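Long-range contacts in aminoglycoside phosphotransferase (Mycobacterium smegmatis, PDB 6EF6), which phosphorylates (S)-1-amino-2-propanol as the kinase of the aminoacetone utilization microcompartment: residues Ala44-Leu49 against Tyr57-Gly62; Glu63-Leu68 against Phe129-Gly134. One frame throughout, in Å; residues are numbered along the deposited sequence.

Contact 1 of 2, residues Ala44-Leu49 against Tyr57-Gly62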
loop_
_atom_site.group_PDB
_atom_site.type_symbol
_atom_site.label_atom_id
_atom_site.label_comp_id
_atom_site.label_asym_id
_atom_site.label_seq_id
_atom_site.Cartn_x
_atom_site.Cartn_y
_atom_site.Cartn_z
ATOM N N ALA A 44 25.758 -3.849 -14.705
ATOM C CA ALA A 44 25.202 -4.739 -13.693
ATOM C C ALA A 44 23.983 -5.448 -14.262
ATOM O O ALA A 44 23.287 -4.928 -15.139
ATOM C CB ALA A 44 24.776 -3.949 -12.455
ATOM N N SER A 45 23.732 -6.652 -13.772
ATOM C CA SER A 45 22.544 -7.363 -14.204
ATOM C C SER A 45 21.325 -6.793 -13.490
ATOM O O SER A 45 21.411 -6.308 -12.355
ATOM C CB SER A 45 22.663 -8.860 -13.923
ATOM O OG SER A 45 22.837 -9.112 -12.549
ATOM N N LEU A 46 20.194 -6.835 -14.185
ATOM C CA LEU A 46 18.912 -6.389 -13.661
ATOM C C LEU A 46 17.903 -7.520 -13.773
ATOM O O LEU A 46 17.796 -8.159 -14.819
ATOM C CB LEU A 46 18.393 -5.199 -14.462
ATOM C CG LEU A 46 19.239 -3.929 -14.379
ATOM C CD1 LEU A 46 18.761 -2.924 -15.438
ATOM C CD2 LEU A 46 19.146 -3.327 -12.982
ATOM N N ARG A 47 17.170 -7.759 -12.696
ATOM C CA ARG A 47 16.136 -8.792 -12.623
ATOM C C ARG A 47 14.864 -8.103 -12.157
ATOM O O ARG A 47 14.834 -7.528 -11.057
ATOM C CB ARG A 47 16.539 -9.854 -11.599
ATOM C CG ARG A 47 15.473 -10.883 -11.251
ATOM C CD ARG A 47 15.295 -11.861 -12.379
ATOM N NE ARG A 47 16.562 -12.481 -12.718
ATOM C CZ ARG A 47 16.809 -13.109 -13.861
ATOM N NH1 ARG A 47 15.862 -13.202 -14.791
ATOM N NH2 ARG A 47 18.012 -13.628 -14.076
ATOM N N LEU A 48 13.814 -8.152 -12.968
ATOM C CA LEU A 48 12.541 -7.552 -12.559
ATOM C C LEU A 48 11.910 -8.340 -11.412
ATOM O O LEU A 48 11.686 -9.547 -11.526
ATOM C CB LEU A 48 11.566 -7.512 -13.739
ATOM C CG LEU A 48 10.236 -6.804 -13.412
ATOM C CD1 LEU A 48 10.477 -5.323 -13.072
ATOM C CD2 LEU A 48 9.225 -6.983 -14.571
ATOM N N LEU A 49 11.593 -7.651 -10.314
ATOM C CA LEU A 49 10.992 -8.274 -9.141
ATOM C C LEU A 49 9.470 -8.127 -9.166
ATOM O O LEU A 49 8.918 -7.207 -9.774
ATOM C CB LEU A 49 11.567 -7.645 -7.860
ATOM C CG LEU A 49 13.083 -7.803 -7.690
ATOM C CD1 LEU A 49 13.529 -7.198 -6.364
ATOM C CD2 LEU A 49 13.516 -9.277 -7.789
ATOM N N TYR A 57 13.748 -3.560 -9.583
ATOM C CA TYR A 57 14.745 -4.483 -10.112
ATOM C C TYR A 57 15.767 -4.843 -9.048
ATOM O O TYR A 57 16.244 -3.979 -8.300
ATOM C CB TYR A 57 15.515 -3.854 -11.274
ATOM C CG TYR A 57 14.654 -3.494 -12.465
ATOM C CD1 TYR A 57 14.042 -2.258 -12.547
ATOM C CD2 TYR A 57 14.447 -4.401 -13.508
ATOM C CE1 TYR A 57 13.260 -1.919 -13.630
ATOM C CE2 TYR A 57 13.656 -4.070 -14.586
ATOM C CZ TYR A 57 13.066 -2.823 -14.640
ATOM O OH TYR A 57 12.273 -2.524 -15.720
ATOM N N LEU A 58 16.132 -6.118 -9.014
ATOM C CA LEU A 58 17.297 -6.563 -8.262
ATOM C C LEU A 58 18.528 -6.280 -9.100
ATOM O O LEU A 58 18.634 -6.769 -10.229
ATOM C CB LEU A 58 17.189 -8.055 -7.972
ATOM C CG LEU A 58 18.450 -8.678 -7.351
ATOM C CD1 LEU A 58 18.747 -7.995 -6.006
ATOM C CD2 LEU A 58 18.280 -10.180 -7.166
ATOM N N VAL A 59 19.453 -5.495 -8.555
ATOM C CA VAL A 59 20.694 -5.129 -9.238
ATOM C C VAL A 59 21.808 -6.011 -8.694
ATOM O O VAL A 59 22.051 -6.027 -7.480
ATOM C CB VAL A 59 21.043 -3.652 -8.975
ATOM C CG1 VAL A 59 22.352 -3.267 -9.685
ATOM C CG2 VAL A 59 19.923 -2.729 -9.393
ATOM N N GLU A 60 22.526 -6.703 -9.575
ATOM C CA GLU A 60 23.582 -7.616 -9.148
ATOM C C GLU A 60 24.868 -7.290 -9.887
ATOM O O GLU A 60 24.897 -7.298 -11.119
ATOM C CB GLU A 60 23.184 -9.076 -9.370
ATOM C CG GLU A 60 21.930 -9.439 -8.590
ATOM C CD GLU A 60 21.502 -10.884 -8.761
ATOM O OE1 GLU A 60 21.788 -11.690 -7.848
ATOM O OE2 GLU A 60 20.879 -11.215 -9.796
ATOM N N ASP A 61 25.920 -7.000 -9.128
ATOM C CA ASP A 61 27.212 -6.584 -9.670
ATOM C C ASP A 61 28.243 -7.409 -8.911
ATOM O O ASP A 61 28.693 -7.014 -7.833
ATOM C CB ASP A 61 27.370 -5.082 -9.445
ATOM C CG ASP A 61 28.733 -4.554 -9.869
ATOM O OD1 ASP A 61 29.499 -5.308 -10.499
ATOM O OD2 ASP A 61 29.029 -3.378 -9.549
ATOM N N GLY A 62 28.599 -8.568 -9.461
ATOM C CA GLY A 62 29.412 -9.514 -8.726
ATOM C C GLY A 62 28.745 -9.885 -7.417
ATOM O O GLY A 62 27.650 -10.453 -7.417
#

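Contact 2 of 2, residues Glu63-Leu68 against Phe129-Gly134. With BEZ (benzoic acid), chain B.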
loop_
_atom_site.group_PDB
_atom_site.type_symbol
_atom_site.label_atom_id
_atom_site.label_comp_id
_atom_site.label_asym_id
_atom_site.label_seq_id
_atom_site.Cartn_x
_atom_site.Cartn_y
_atom_site.Cartn_z
ATOM N N GLU A 63 29.372 -9.529 -6.293
ATOM C CA GLU A 63 28.798 -9.820 -4.982
ATOM C C GLU A 63 27.720 -8.822 -4.589
ATOM O O GLU A 63 26.823 -9.160 -3.810
ATOM C CB GLU A 63 29.892 -9.793 -3.911
ATOM C CG GLU A 63 30.904 -10.939 -4.009
ATOM C CD GLU A 63 31.989 -10.878 -2.925
ATOM O OE1 GLU A 63 32.067 -9.862 -2.205
ATOM O OE2 GLU A 63 32.759 -11.849 -2.787
ATOM N N HIS A 64 27.793 -7.594 -5.095
ATOM C CA HIS A 64 26.897 -6.539 -4.642
ATOM C C HIS A 64 25.468 -6.798 -5.112
ATOM O O HIS A 64 25.242 -7.145 -6.274
ATOM C CB HIS A 64 27.389 -5.202 -5.188
ATOM C CG HIS A 64 26.485 -4.054 -4.884
ATOM N ND1 HIS A 64 26.364 -3.515 -3.621
ATOM C CD2 HIS A 64 25.647 -3.347 -5.679
ATOM C CE1 HIS A 64 25.493 -2.522 -3.652
ATOM N NE2 HIS A 64 25.047 -2.396 -4.889
ATOM N N GLN A 65 24.508 -6.657 -4.199
ATOM C CA GLN A 65 23.087 -6.656 -4.520
ATOM C C GLN A 65 22.470 -5.359 -4.031
ATOM O O GLN A 65 22.852 -4.850 -2.976
ATOM C CB GLN A 65 22.357 -7.806 -3.831
ATOM C CG GLN A 65 22.669 -9.173 -4.404
ATOM C CD GLN A 65 21.865 -10.268 -3.723
ATOM O OE1 GLN A 65 21.767 -10.303 -2.502
ATOM N NE2 GLN A 65 21.286 -11.157 -4.509
ATOM N N SER A 66 21.532 -4.821 -4.810
ATOM C CA SER A 66 20.735 -3.670 -4.391
ATOM C C SER A 66 19.443 -3.649 -5.200
ATOM O O SER A 66 19.201 -4.526 -6.026
ATOM C CB SER A 66 21.539 -2.363 -4.476
ATOM O OG SER A 66 22.039 -2.132 -5.788
ATOM N N ILE A 67 18.580 -2.681 -4.899
ATOM C CA ILE A 67 17.243 -2.618 -5.477
ATOM C C ILE A 67 17.009 -1.265 -6.131
ATOM O O ILE A 67 17.194 -0.213 -5.501
ATOM C CB ILE A 67 16.162 -2.920 -4.425
ATOM C CG1 ILE A 67 16.305 -4.389 -3.999
ATOM C CG2 ILE A 67 14.799 -2.646 -5.006
ATOM C CD1 ILE A 67 15.523 -4.739 -2.768
ATOM N N LEU A 68 16.573 -1.279 -7.384
ATOM C CA LEU A 68 16.299 -0.042 -8.106
ATOM C C LEU A 68 14.800 0.068 -8.390
ATOM O O LEU A 68 14.219 -0.825 -9.020
ATOM C CB LEU A 68 17.105 -0.022 -9.409
ATOM C CG LEU A 68 17.163 1.296 -10.142
ATOM C CD1 LEU A 68 17.973 2.311 -9.380
ATOM C CD2 LEU A 68 17.802 1.056 -11.523
ATOM N N PHE A 129 17.761 1.545 -3.519
ATOM C CA PHE A 129 17.750 1.103 -2.130
ATOM C C PHE A 129 18.774 -0.005 -1.899
ATOM O O PHE A 129 19.103 -0.764 -2.821
ATOM C CB PHE A 129 16.359 0.538 -1.759
ATOM C CG PHE A 129 15.232 1.549 -1.846
ATOM C CD1 PHE A 129 15.030 2.476 -0.828
ATOM C CD2 PHE A 129 14.356 1.545 -2.934
ATOM C CE1 PHE A 129 13.968 3.388 -0.897
ATOM C CE2 PHE A 129 13.313 2.455 -3.028
ATOM C CZ PHE A 129 13.094 3.366 -1.990
ATOM N N GLU A 130 19.217 -0.149 -0.642
ATOM C CA GLU A 130 20.068 -1.273 -0.286
ATOM C C GLU A 130 19.267 -2.564 -0.382
ATOM O O GLU A 130 18.028 -2.565 -0.331
ATOM C CB GLU A 130 20.646 -1.107 1.122
ATOM C CG GLU A 130 21.536 0.125 1.267
ATOM C CD GLU A 130 22.284 0.196 2.587
ATOM O OE1 GLU A 130 22.032 -0.639 3.480
ATOM O OE2 GLU A 130 23.125 1.110 2.730
ATOM N N MET A 131 19.991 -3.672 -0.515
ATOM C CA MET A 131 19.346 -4.977 -0.587
ATOM C C MET A 131 18.502 -5.205 0.673
ATOM O O MET A 131 18.818 -4.722 1.767
ATOM C CB MET A 131 20.398 -6.082 -0.760
ATOM C CG MET A 131 19.838 -7.456 -0.965
ATOM S SD MET A 131 18.654 -7.511 -2.303
ATOM C CE MET A 131 18.202 -9.230 -2.333
ATOM N N VAL A 132 17.385 -5.905 0.489
ATOM C CA VAL A 132 16.441 -6.231 1.553
ATOM C C VAL A 132 16.318 -7.746 1.619
ATOM O O VAL A 132 16.080 -8.392 0.594
ATOM C CB VAL A 132 15.069 -5.601 1.262
ATOM C CG1 VAL A 132 14.022 -6.101 2.275
ATOM C CG2 VAL A 132 15.147 -4.081 1.287
ATOM N N GLY A 133 16.473 -8.312 2.820
ATOM C CA GLY A 133 16.280 -9.746 2.974
ATOM C C GLY A 133 14.871 -10.163 2.585
ATOM O O GLY A 133 13.880 -9.643 3.114
ATOM N N GLY A 134 14.776 -11.122 1.672
ATOM C CA GLY A 134 13.509 -11.606 1.174
ATOM C C GLY A 134 13.209 -11.143 -0.233
ATOM O O GLY A 134 12.245 -11.631 -0.839
HETATM C C BEZ B . 9.784 -0.146 -3.121
HETATM O O1 BEZ B . 9.596 0.887 -2.479
HETATM O O2 BEZ B . 9.106 -0.362 -4.165
HETATM C C1 BEZ B . 10.810 -1.110 -2.628
HETATM C C2 BEZ B . 10.786 -2.429 -3.041
HETATM C C3 BEZ B . 11.753 -3.310 -2.573
HETATM C C4 BEZ B . 12.725 -2.869 -1.684
HETATM C C5 BEZ B . 12.745 -1.539 -1.275
HETATM C C6 BEZ B . 11.780 -0.671 -1.741
HETATM O O HOH W 1 22.827 -3.336 -0.680
#

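Contact 1 of 2, residues Ala44-Leu49 against Tyr57-Gly62
S45 and E60 face each other as an antiparallel hydrogen-bonded pair, and E60 O is gripped twice by the same residue. S45 N reaches E60 O at 3.0 Å, and S45 OG donates to the same oxygen, E60 O, at 3.1 Å. The hydroxyl can do so because its chi1 of 60° sets OG between the backbone N and the carbonyl carbon; there it also rests against E60 CB. A small polar side chain suits this exposed spot. The reciprocal bond, E60 N to S45 O, is 3.0 Å long and fairly straight. Two residues on, R47 and L58 repeat the exchange: R47 N donates to L58 O, and L58 N to R47 O at 2.8 Å, so the backbone N and O of both residues are satisfied across the pair. The carboxylate ends look elsewhere: D61 OD2 accepts from S41 N, and E60 OE1 has a weak bond from Q65 NE2.

The non-hydrogen-bonded pairs, L46 with V59 and L48 with Y57, carry apolar groups on the other face. L46 CD2 lies 3.7 Å from V59 CG2, the two side chains side by side. L48 has CG anti to its N (chi1 -176°), which brings CD1 over one face of the Y57 ring, 4.0 Å from the centroid and 23° off the normal, a CH-pi contact. A31 of helix 28-35 packs against L46 and Y57, while V59 meets S66 and L68 of the next strand, so apolar side chains suit these places. Strands 45-48 and 55-61 thus form a beta hairpin at one edge of the five-stranded antiparallel sheet, consistent with the N-terminal lobe of the kinase-like phosphotransferase fold.

Contact 2 of 2, residues Glu63-Leu68 against Phe129-Gly134
I67 and F129 join the two segments by a reciprocal pair of backbone bonds. F129 N donates to I67 O at 2.7 Å, almost straight at 175°, and I67 N returns a bond to F129 O at 2.9 Å. The side chain of I67 forms part of the wall of the benzoic acid pocket. I67 CB comes nearest to F129 O, at 4.0 Å, with F129 CB on the same side of the sheet. At the branch, CG2 faces the benzoic acid ring near C4 and C3, while CG1 lies anti to the carbonyl carbon (chi1 -67°) and carries CD1 toward V132 and the ligand. I67 CD1 meets C4 of benzoic acid at 3.5 Å and also packs on V132 N, V132 CG2 and M131 SD. A beta-branched, wholly apolar residue can thus touch ligand and loop together. F129 supplies the neighbouring surface: C6 of benzoic acid lies 3.5 Å above the plane of its ring, offset toward the rim.

Beyond the pair, residues 131-134 turn away from the strand, probably as the interlobe linker of kinase-like enzymes, and a water takes over, donating to Q65 O and accepting from M131 N. The flexible M131 bends at chi2 (53°) and lays its CG and CE against Q65 OE1. Q65 NE2 donates to E136, while S66 OG bonds H128. The chemistry divides in two: polar backbone atoms hold the strands together, whereas isoleucine, phenylalanine and valine offer an apolar surface to a flat ring whose carboxylate R69 binds, consistent with a nucleotide pocket.

How the contacts relate
Contacts 1 and 2 lie side by side in one antiparallel sheet, their centres about 9 Å apart. They follow in series along the chain: 44-49 and 57-62 close the first before 63-68 opens the second, which waits some sixty residues for 129-134. Strands 55-61 and 64-70 are neighbours, and backbone bonds probably link them, V59 N to S66 O at 2.7 Å and Y57 N to L68 O at 2.8 Å. The sheet therefore runs from outer strand 45-48 through these two to strand 124-130, with 112-114 as the other outer strand. This one sheet, probably that of a kinase-like N-terminal lobe, thus has a partly exposed edge at contact 1 and a ligand-lining side at contact 2.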